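Local coordinates for protein fructosyl amine:oxygen oxidoreductase (PDB 4WCT) that probably deglycates fructosyl amino acids by oxidising their ketoamine linkage with bound FAD and molecular oxygen, at residues 69-75 / 175-181; 361-365 / 422-426. All blocks are in the same frame, centred on the assembly; numbering follows the deposited sequence.

Contact 1 (69-75 / 175-181). With FAD (flavin-adenine dinucleotide), chain C.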
loop_
_atom_site.group_PDB
_atom_site.type_symbol
_atom_site.label_atom_id
_atom_site.label_comp_id
_atom_site.label_asym_id
_atom_site.label_seq_id
_atom_site.Cartn_x
_atom_site.Cartn_y
_atom_site.Cartn_z
ATOM N N ASP A 69 8.279 -4.672 1.126
ATOM C CA ASP A 69 9.072 -3.478 1.277
ATOM C C ASP A 69 9.667 -3.525 2.682
ATOM O O ASP A 69 8.979 -3.894 3.653
ATOM C CB ASP A 69 8.133 -2.262 1.144
ATOM C CG ASP A 69 8.862 -1.003 0.795
ATOM O OD1 ASP A 69 10.025 -0.888 1.240
ATOM O OD2 ASP A 69 8.173 -0.038 0.337
ATOM N N ILE A 70 10.908 -3.071 2.815
ATOM C CA ILE A 70 11.553 -3.056 4.130
ATOM C C ILE A 70 10.901 -2.092 5.121
ATOM O O ILE A 70 10.995 -2.266 6.332
ATOM C CB ILE A 70 13.067 -2.736 4.039
ATOM C CG1 ILE A 70 13.328 -1.488 3.203
ATOM C CG2 ILE A 70 13.848 -3.946 3.540
ATOM C CD1 ILE A 70 14.723 -0.931 3.348
ATOM N N ASN A 71 10.115 -1.148 4.632
ATOM C CA ASN A 71 9.349 -0.319 5.526
ATOM C C ASN A 71 8.165 0.308 4.824
ATOM O O ASN A 71 8.186 0.467 3.590
ATOM C CB ASN A 71 10.217 0.740 6.192
ATOM C CG ASN A 71 11.250 1.324 5.266
ATOM O OD1 ASN A 71 10.920 1.856 4.219
ATOM N ND2 ASN A 71 12.525 1.189 5.642
ATOM N N LYS A 72 7.164 0.657 5.617
ATOM C CA LYS A 72 6.016 1.470 5.205
ATOM C C LYS A 72 5.618 2.330 6.410
ATOM O O LYS A 72 5.966 2.040 7.568
ATOM C CB LYS A 72 4.797 0.586 4.817
ATOM C CG LYS A 72 5.074 -0.388 3.693
ATOM C CD LYS A 72 5.108 0.293 2.330
ATOM C CE LYS A 72 4.929 -0.729 1.225
ATOM N NZ LYS A 72 5.321 -0.198 -0.100
ATOM N N ILE A 73 4.872 3.381 6.124
ATOM C CA ILE A 73 4.381 4.305 7.149
ATOM C C ILE A 73 3.110 3.755 7.770
ATOM O O ILE A 73 2.236 3.273 7.059
ATOM C CB ILE A 73 4.081 5.680 6.531
ATOM C CG1 ILE A 73 5.333 6.238 5.834
ATOM C CG2 ILE A 73 3.539 6.600 7.616
ATOM C CD1 ILE A 73 5.097 7.491 5.015
ATOM N N MET A 74 3.014 3.829 9.097
ATOM C CA MET A 74 1.784 3.590 9.849
ATOM C C MET A 74 1.412 4.906 10.557
ATOM O O MET A 74 2.229 5.504 11.255
ATOM C CB MET A 74 1.997 2.479 10.897
ATOM C CG MET A 74 0.932 2.402 12.035
ATOM S SD MET A 74 -0.678 1.954 11.437
ATOM C CE MET A 74 -1.797 2.773 12.573
ATOM N N GLU A 75 0.157 5.311 10.426
ATOM C CA GLU A 75 -0.341 6.474 11.150
ATOM C C GLU A 75 -1.811 6.283 11.449
ATOM O O GLU A 75 -2.599 5.903 10.573
ATOM C CB GLU A 75 -0.166 7.746 10.345
ATOM C CG GLU A 75 -0.504 8.965 11.216
ATOM C CD GLU A 75 -0.696 10.241 10.447
ATOM O OE1 GLU A 75 -0.851 10.176 9.205
ATOM O OE2 GLU A 75 -0.686 11.310 11.107
ATOM N N GLY A 175 1.319 7.042 18.117
ATOM C CA GLY A 175 0.281 6.585 17.232
ATOM C C GLY A 175 0.715 6.542 15.778
ATOM O O GLY A 175 -0.097 6.439 14.900
ATOM N N ALA A 176 2.016 6.648 15.532
ATOM C CA ALA A 176 2.543 6.704 14.185
ATOM C C ALA A 176 4.001 6.283 14.192
ATOM O O ALA A 176 4.693 6.331 15.226
ATOM C CB ALA A 176 2.378 8.119 13.602
ATOM N N GLY A 177 4.469 5.816 13.034
ATOM C CA GLY A 177 5.839 5.353 12.875
ATOM C C GLY A 177 5.960 4.552 11.607
ATOM O O GLY A 177 5.339 4.887 10.602
ATOM N N TRP A 178 6.753 3.483 11.652
ATOM C CA TRP A 178 6.933 2.653 10.503
ATOM C C TRP A 178 6.809 1.178 10.827
ATOM O O TRP A 178 6.934 0.741 11.991
ATOM C CB TRP A 178 8.272 2.952 9.836
ATOM C CG TRP A 178 9.497 2.622 10.668
ATOM C CD1 TRP A 178 10.191 3.472 11.470
ATOM C CD2 TRP A 178 10.266 1.418 10.610
ATOM N NE1 TRP A 178 11.286 2.846 11.987
ATOM C CE2 TRP A 178 11.343 1.564 11.505
ATOM C CE3 TRP A 178 10.106 0.211 9.949
ATOM C CZ2 TRP A 178 12.310 0.571 11.695
ATOM C CZ3 TRP A 178 11.044 -0.817 10.190
ATOM C CH2 TRP A 178 12.145 -0.617 11.019
ATOM N N ILE A 179 6.501 0.403 9.786
ATOM C CA ILE A 179 6.367 -1.025 9.918
ATOM C C ILE A 179 7.320 -1.742 8.978
ATOM O O ILE A 179 7.583 -1.285 7.862
ATOM C CB ILE A 179 4.907 -1.475 9.651
ATOM C CG1 ILE A 179 4.426 -0.947 8.310
ATOM C CG2 ILE A 179 4.011 -0.948 10.771
ATOM C CD1 ILE A 179 3.315 -1.765 7.687
ATOM N N HIS A 180 7.843 -2.882 9.421
ATOM C CA HIS A 180 8.631 -3.708 8.542
ATOM C C HIS A 180 7.697 -4.579 7.735
ATOM O O HIS A 180 7.338 -5.686 8.161
ATOM C CB HIS A 180 9.634 -4.557 9.305
ATOM C CG HIS A 180 10.754 -5.057 8.450
ATOM N ND1 HIS A 180 10.554 -5.721 7.256
ATOM C CD2 HIS A 180 12.093 -4.881 8.562
ATOM C CE1 HIS A 180 11.720 -5.957 6.688
ATOM N NE2 HIS A 180 12.674 -5.481 7.477
ATOM N N ALA A 181 7.202 -4.039 6.634
ATOM C CA ALA A 181 6.053 -4.662 5.936
ATOM C C ALA A 181 6.424 -6.051 5.429
ATOM O O ALA A 181 5.608 -7.003 5.528
ATOM C CB ALA A 181 5.573 -3.776 4.784
HETATM P PA FAD C . -0.076 -6.465 -2.747
HETATM O O1A FAD C . 0.600 -6.357 -1.410
HETATM O O2A FAD C . 0.545 -5.860 -3.967
HETATM O O5B FAD C . -0.317 -7.999 -2.990
HETATM C C5B FAD C . -0.948 -8.439 -4.201
HETATM C C4B FAD C . -0.572 -9.900 -4.418
HETATM O O4B FAD C . -1.375 -10.443 -5.516
HETATM C C3B FAD C . 0.892 -10.124 -4.782
HETATM O O3B FAD C . 1.540 -11.047 -3.892
HETATM C C2B FAD C . 0.831 -10.676 -6.209
HETATM O O2B FAD C . 1.900 -11.544 -6.578
HETATM C C1B FAD C . -0.553 -11.328 -6.236
HETATM N N9A FAD C . -1.075 -11.460 -7.614
HETATM C C8A FAD C . -0.925 -10.602 -8.639
HETATM N N7A FAD C . -1.490 -11.100 -9.763
HETATM C C5A FAD C . -2.084 -12.266 -9.396
HETATM C C6A FAD C . -2.793 -13.324 -10.105
HETATM N N6A FAD C . -3.057 -13.212 -11.418
HETATM N N1A FAD C . -3.140 -14.415 -9.390
HETATM C C2A FAD C . -2.913 -14.549 -8.077
HETATM N N3A FAD C . -2.228 -13.630 -7.376
HETATM C C4A FAD C . -1.803 -12.502 -7.997
HETATM N N1 FAD C . 0.693 1.904 2.326
HETATM C C2 FAD C . 0.771 2.310 3.642
HETATM O O2 FAD C . -0.119 1.935 4.403
HETATM N N3 FAD C . 1.826 2.985 4.104
HETATM C C4 FAD C . 2.802 3.432 3.286
HETATM O O4 FAD C . 3.809 4.085 3.676
HETATM C C4X FAD C . 2.771 3.065 1.881
HETATM N N5 FAD C . 3.746 3.475 1.028
HETATM C C5X FAD C . 3.806 2.904 -0.214
HETATM C C6 FAD C . 4.906 3.106 -1.042
HETATM C C7 FAD C . 4.902 2.610 -2.332
HETATM C C7M FAD C . 6.118 2.778 -3.170
HETATM C C8 FAD C . 3.759 1.811 -2.794
HETATM C C8M FAD C . 3.714 1.210 -4.150
HETATM C C9 FAD C . 2.716 1.517 -1.951
HETATM C C9A FAD C . 2.668 2.080 -0.693
HETATM N N10 FAD C . 1.563 1.862 0.135
HETATM C C10 FAD C . 1.644 2.270 1.468
HETATM C "C1'" FAD C . 0.363 1.134 -0.251
HETATM C "C2'" FAD C . 0.400 -0.331 0.153
HETATM O "O2'" FAD C . 1.662 -0.842 -0.250
HETATM C "C3'" FAD C . -0.743 -1.063 -0.563
HETATM O "O3'" FAD C . -1.965 -0.325 -0.417
HETATM C "C4'" FAD C . -0.921 -2.491 -0.037
HETATM O "O4'" FAD C . 0.356 -3.113 0.094
HETATM C "C5'" FAD C . -1.754 -3.262 -1.052
HETATM O "O5'" FAD C . -1.969 -4.582 -0.555
HETATM P P FAD C . -2.620 -5.692 -1.518
HETATM O O1P FAD C . -2.679 -6.988 -0.742
HETATM O O2P FAD C . -3.870 -5.082 -2.106
HETATM O O3P FAD C . -1.535 -5.833 -2.692
#
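A176 lays its CB against E75 CG at 3.8 Å, on the face of the strand pair that F117 covers; the carboxylate of E75 runs on to H172. G177 follows with two backbone bonds to M74: its N gives to M74 O at 2.9 Å, and its O takes M74 N, which lies 41° out of the carbonyl plane. W178, paired with I73, sets ring atom CE3 3.8 Å from N71 CB, while its NE1 binds E288. Strands 72-75 and 176-179 are thus antiparallel neighbours in a three-stranded sheet in which 72-75 is an edge strand, with its other edge turned to the flavin: I73 N donates to FAD O4 at 2.8 Å and I73 O accepts from FAD N3, a two-bond grip on the pyrimidine end of the isoalloxazine. I179 exchanges backbone bonds with K72. Its CG1 sits between backbone N and carbonyl carbon (chi1 53°), which brings it 3.8 Å from K72 CB, and CG2 touches M74 CB beside W102. H180 offers a ring face to I70 O, 3.4 Å above the plane over the centre, and its ND1 caps K183 N at the start of helix 181-194. A181 CB meets K72 CG at 3.6 Å; the lysine chain, bent at chi2, passes over one face of the isoalloxazine, where NZ lies 3.5 Å from FAD C5X and forms a salt bridge with D69, itself also paired with K297.

Contact 2 (361-365 / 422-426)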
loop_
_atom_site.group_PDB
_atom_site.type_symbol
_atom_site.label_atom_id
_atom_site.label_comp_id
_atom_site.label_asym_id
_atom_site.label_seq_id
_atom_site.Cartn_x
_atom_site.Cartn_y
_atom_site.Cartn_z
ATOM N N ALA A 361 -3.463 0.064 -6.454
ATOM C CA ALA A 361 -4.584 0.576 -7.236
ATOM C C ALA A 361 -5.456 1.528 -6.436
ATOM O O ALA A 361 -5.785 1.255 -5.273
ATOM C CB ALA A 361 -5.406 -0.591 -7.800
ATOM N N ASP A 362 -5.784 2.665 -7.059
ATOM C CA ASP A 362 -6.608 3.702 -6.482
ATOM C C ASP A 362 -8.070 3.521 -6.911
ATOM O O ASP A 362 -8.367 3.315 -8.099
ATOM C CB ASP A 362 -6.168 5.086 -6.941
ATOM C CG ASP A 362 -4.860 5.533 -6.339
ATOM O OD1 ASP A 362 -4.615 5.297 -5.125
ATOM O OD2 ASP A 362 -4.117 6.209 -7.085
ATOM N N THR A 363 -8.959 3.602 -5.931
ATOM C CA THR A 363 -10.384 3.803 -6.189
ATOM C C THR A 363 -10.630 5.285 -6.495
ATOM O O THR A 363 -9.761 6.131 -6.270
ATOM C CB THR A 363 -11.173 3.363 -4.972
ATOM O OG1 THR A 363 -10.743 4.133 -3.849
ATOM C CG2 THR A 363 -10.973 1.850 -4.741
ATOM N N PRO A 364 -11.837 5.631 -6.979
ATOM C CA PRO A 364 -12.083 7.023 -7.283
ATOM C C PRO A 364 -11.969 7.986 -6.096
ATOM O O PRO A 364 -11.607 9.142 -6.286
ATOM C CB PRO A 364 -13.521 7.000 -7.828
ATOM C CG PRO A 364 -13.640 5.665 -8.437
ATOM C CD PRO A 364 -12.922 4.756 -7.462
ATOM N N ASP A 365 -12.287 7.526 -4.885
ATOM C CA ASP A 365 -12.163 8.340 -3.694
ATOM C C ASP A 365 -11.044 7.934 -2.739
ATOM O O ASP A 365 -10.901 8.532 -1.645
ATOM C CB ASP A 365 -13.498 8.363 -2.973
ATOM C CG ASP A 365 -13.954 6.997 -2.480
ATOM O OD1 ASP A 365 -13.222 5.988 -2.689
ATOM O OD2 ASP A 365 -15.093 6.967 -1.920
ATOM N N THR A 422 -19.556 5.522 -9.081
ATOM C CA THR A 422 -18.584 6.567 -8.799
ATOM C C THR A 422 -17.468 6.673 -9.846
ATOM O O THR A 422 -16.637 7.575 -9.760
ATOM C CB THR A 422 -17.899 6.366 -7.424
ATOM O OG1 THR A 422 -17.109 5.178 -7.456
ATOM C CG2 THR A 422 -18.930 6.268 -6.277
ATOM N N ALA A 423 -17.384 5.721 -10.777
ATOM C CA ALA A 423 -16.256 5.617 -11.704
ATOM C C ALA A 423 -16.704 5.768 -13.159
ATOM O O ALA A 423 -15.889 5.649 -14.089
ATOM C CB ALA A 423 -15.572 4.279 -11.557
ATOM N N VAL A 424 -17.959 6.137 -13.353
ATOM C CA VAL A 424 -18.440 6.405 -14.722
ATOM C C VAL A 424 -17.672 7.594 -15.318
ATOM O O VAL A 424 -17.463 8.608 -14.641
ATOM C CB VAL A 424 -19.968 6.667 -14.727
ATOM C CG1 VAL A 424 -20.437 7.072 -16.110
ATOM C CG2 VAL A 424 -20.703 5.418 -14.262
ATOM N N ASP A 425 -17.137 7.403 -16.516
ATOM C CA ASP A 425 -16.263 8.387 -17.177
ATOM C C ASP A 425 -15.097 8.835 -16.298
ATOM O O ASP A 425 -14.678 9.996 -16.337
ATOM C CB ASP A 425 -17.028 9.624 -17.655
ATOM C CG ASP A 425 -18.186 9.273 -18.568
ATOM O OD1 ASP A 425 -18.056 8.303 -19.335
ATOM O OD2 ASP A 425 -19.254 9.901 -18.440
ATOM N N ARG A 426 -14.561 7.902 -15.513
ATOM C CA ARG A 426 -13.408 8.234 -14.690
ATOM C C ARG A 426 -12.312 8.935 -15.509
ATOM O O ARG A 426 -11.912 8.474 -16.588
ATOM C CB ARG A 426 -12.840 6.951 -14.112
ATOM C CG ARG A 426 -11.681 7.196 -13.167
ATOM C CD ARG A 426 -11.505 6.066 -12.199
ATOM N NE ARG A 426 -10.371 6.290 -11.311
ATOM C CZ ARG A 426 -10.011 5.470 -10.338
ATOM N NH1 ARG A 426 -10.543 4.266 -10.254
ATOM N NH2 ARG A 426 -9.010 5.802 -9.540
#
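R426 grips the backbone O of D362 end-on with two nitrogens. NH2 donates to D362 O at 2.9 Å and NH1 to the same oxygen at 3.2 Å, so two N-H groups of one guanidinium share one carbonyl. The oxygen lies near the guanidinium plane, but from the carbonyl's side the fit is less regular: both nitrogens come from the same face of its plane, NH2 67° out of it and NH1 tilted by 27°. Across one guanidinium face lies P364, whose N sits offset toward the rim and whose CD is 3.7 Å from R426 NH1; the two side chains cross at about a right angle. The proline ring also turns CG toward the other end of the 422-426 loop, 3.9 Å from A423 CB and 3.6 Å from T422 OG1.

Two things place the arginine. A type II beta turn from A423 to R426, closed by R426 N to A423 O, folds the loop back, and the side chain then leaves with CG anti to the backbone N (chi1 -176°) and runs extended as far as NE. NH1 has a second acceptor in K250 O and NH2 one in Q432 OE1, which fix the rotation of the guanidinium. Q432 also donates to T363 O, tying both sides of the contact together. The D362 carboxylate points elsewhere, forming salt bridges with R434 and R253, while T422 OG1 bonds to R419 O.

The contact joins the C-terminal end of strand 352-362 to the loop between helix 410-413 and strand 442-443; the D362 side chain is about 8 Å from the FAD. Strand 253-263, antiparallel neighbour of 352-362, contributes R253, T255 and W257 around D362; the loop reaches it through R426 on R253, and A423 rests on K250 just before that strand.

How the contacts relate
From the N terminus the chain passes strands 28-31 and 52-56 before reaching 69-75. Contact 1 closes the first loop when 175-181 returns beside it after 99 intervening residues, among them helices 86-102 and 124-135. The chain then runs through helix 181-194 and much of the large mixed sheet before contact 2 opens at 361-365; it closes at 422-426, past strands 369-372 and 379-383 and helix 393-404. The two loops are in series, neither nested nor crossed. Contact 1 joins two strands of the small sheet at the flavin, whereas contact 2 ties the end of strand 352-362 in the large sheet to the loop between helix 410-413 and strand 442-443. Their centres are 27 Å apart, their nearest atoms about 11 Å.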